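Local coordinates for aspartate--tRNA(Asp/Asn) ligase (Thermus thermophilus, PDB 1N9W), which attaches L-aspartate to both tRNA(Asp) and tRNA(Asn), first activating the amino acid with ATP as Asp-AMP and then transferring it to the tRNA acceptor end, at residues L131-G134 and F135-L139. Numbering follows the deposited sequence.
Sequences LVRG and FRRYL
Residues 131-134 and 135-139 are successive turns of helix 119-141, joined by four i to i+4 backbone hydrogen bonds: Phe135 N to Leu131 O (2.9 Å), Arg136 N to Val132 O, Arg137 N to Arg133 O and Tyr138 N to Gly134 O. The last is nearly straight, with an N-H...O angle of 173°. One turn apart, Val132 and Arg136 run side by side, and Val132 CG1 rests on one face of the guanidinium, 3.5 Å from Arg136 NH1 and displaced toward the rim of the group. This overlap follows from the torsions: Arg136 sets CG anti to its carbonyl carbon (chi1 -58°) and stays extended to NE, which carries the guanidinium back along the helix to the valine. The polar end is satisfied by salt bridges from NE to Glu146 of its own chain and from NH2 to Glu146 of the second subunit, which probably offset the nearby Arg136 of that subunit. A leucine in place of Arg136 would probably leave both Glu146 carboxylates without this partner and take the flat guanidinium face away from Val132 CG1. Arg133 and Arg137 also lie alongside each other; Arg133 CD comes 3.9 Å from Arg137 NH2, while Arg133 NE forms a salt bridge with Asp140 of the second subunit. Across the next turn, Leu139 CD1 sits 3.6 Å above one face of the Phe135 ring, off its centre, and both side chains pack on strands 192-198 and 215-222. With Arg133 and Arg136 bound to the second subunit, the arrangement is consistent with motif 1 of class II synthetases, the long helix and following strand that build the homodimer interface.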
loop_
_atom_site.group_PDB
_atom_site.type_symbol
_atom_site.label_atom_id
_atom_site.label_comp_id
_atom_site.label_asym_id
_atom_site.label_seq_id
_atom_site.Cartn_x
_atom_site.Cartn_y
_atom_site.Cartn_z
ATOM N N LEU B 131 -3.474 -0.768 10.779
ATOM C CA LEU B 131 -2.157 -0.201 11.139
ATOM C C LEU B 131 -1.423 0.381 9.928
ATOM O O LEU B 131 -0.819 1.450 10.011
ATOM C CB LEU B 131 -1.269 -1.274 11.778
ATOM C CG LEU B 131 -1.748 -1.864 13.111
ATOM C CD1 LEU B 131 -0.977 -3.131 13.415
ATOM C CD2 LEU B 131 -1.583 -0.835 14.229
ATOM N N VAL B 132 -1.465 -0.331 8.810
ATOM C CA VAL B 132 -0.793 0.135 7.605
ATOM C C VAL B 132 -1.478 1.387 7.047
ATOM O O VAL B 132 -0.811 2.291 6.526
ATOM C CB VAL B 132 -0.766 -0.992 6.546
ATOM C CG1 VAL B 132 -0.194 -0.481 5.237
ATOM C CG2 VAL B 132 0.066 -2.159 7.067
ATOM N N ARG B 133 -2.806 1.444 7.155
ATOM C CA ARG B 133 -3.550 2.606 6.674
ATOM C C ARG B 133 -3.102 3.826 7.491
ATOM O O ARG B 133 -2.862 4.904 6.938
ATOM C CB ARG B 133 -5.068 2.380 6.837
ATOM C CG ARG B 133 -5.966 3.526 6.340
ATOM C CD ARG B 133 -7.430 3.270 6.738
ATOM N NE ARG B 133 -7.868 1.972 6.242
ATOM C CZ ARG B 133 -8.532 1.066 6.952
ATOM N NH1 ARG B 133 -8.864 1.305 8.215
ATOM N NH2 ARG B 133 -8.836 -0.103 6.399
ATOM N N GLY B 134 -2.971 3.639 8.805
ATOM C CA GLY B 134 -2.533 4.719 9.679
ATOM C C GLY B 134 -1.124 5.145 9.330
ATOM O O GLY B 134 -0.782 6.328 9.368
ATOM N N PHE B 135 -0.308 4.157 8.986
ATOM C CA PHE B 135 1.084 4.367 8.611
ATOM C C PHE B 135 1.171 5.337 7.438
ATOM O O PHE B 135 1.863 6.351 7.510
ATOM C CB PHE B 135 1.691 3.022 8.222
ATOM C CG PHE B 135 3.117 3.092 7.773
ATOM C CD1 PHE B 135 4.150 3.201 8.704
ATOM C CD2 PHE B 135 3.435 3.034 6.418
ATOM C CE1 PHE B 135 5.474 3.243 8.289
ATOM C CE2 PHE B 135 4.757 3.077 5.992
ATOM C CZ PHE B 135 5.785 3.182 6.926
ATOM N N ARG B 136 0.455 5.018 6.357
ATOM C CA ARG B 136 0.454 5.850 5.157
ATOM C C ARG B 136 -0.186 7.232 5.355
ATOM O O ARG B 136 0.268 8.217 4.770
ATOM C CB ARG B 136 -0.257 5.125 4.005
ATOM C CG ARG B 136 0.338 3.773 3.620
ATOM C CD ARG B 136 0.067 3.473 2.137
ATOM N NE ARG B 136 0.358 2.089 1.742
ATOM C CZ ARG B 136 -0.459 1.061 1.945
ATOM N NH1 ARG B 136 -1.633 1.252 2.540
ATOM N NH2 ARG B 136 -0.103 -0.163 1.556
ATOM N N ARG B 137 -1.239 7.299 6.166
ATOM C CA ARG B 137 -1.926 8.560 6.419
ATOM C C ARG B 137 -0.997 9.534 7.140
ATOM O O ARG B 137 -0.788 10.651 6.672
ATOM C CB ARG B 137 -3.184 8.337 7.273
ATOM C CG ARG B 137 -4.199 9.487 7.223
ATOM C CD ARG B 137 -5.184 9.497 8.402
ATOM N NE ARG B 137 -6.103 8.356 8.476
ATOM C CZ ARG B 137 -7.005 8.031 7.548
ATOM N NH1 ARG B 137 -7.120 8.756 6.445
ATOM N NH2 ARG B 137 -7.816 6.997 7.735
ATOM N N TYR B 138 -0.438 9.112 8.269
ATOM C CA TYR B 138 0.446 9.989 9.027
ATOM C C TYR B 138 1.573 10.531 8.163
ATOM O O TYR B 138 1.816 11.731 8.144
ATOM C CB TYR B 138 1.053 9.266 10.239
ATOM C CG TYR B 138 2.057 10.134 10.973
ATOM C CD1 TYR B 138 1.636 11.171 11.814
ATOM C CD2 TYR B 138 3.428 9.988 10.742
ATOM C CE1 TYR B 138 2.557 12.049 12.392
ATOM C CE2 TYR B 138 4.355 10.858 11.313
ATOM C CZ TYR B 138 3.908 11.888 12.137
ATOM O OH TYR B 138 4.811 12.766 12.678
ATOM N N LEU B 139 2.254 9.647 7.443
ATOM C CA LEU B 139 3.357 10.072 6.590
ATOM C C LEU B 139 2.894 10.951 5.421
ATOM O O LEU B 139 3.564 11.934 5.086
ATOM C CB LEU B 139 4.137 8.849 6.090
ATOM C CG LEU B 139 4.851 8.050 7.206
ATOM C CD1 LEU B 139 5.353 6.718 6.656
ATOM C CD2 LEU B 139 6.017 8.876 7.793
#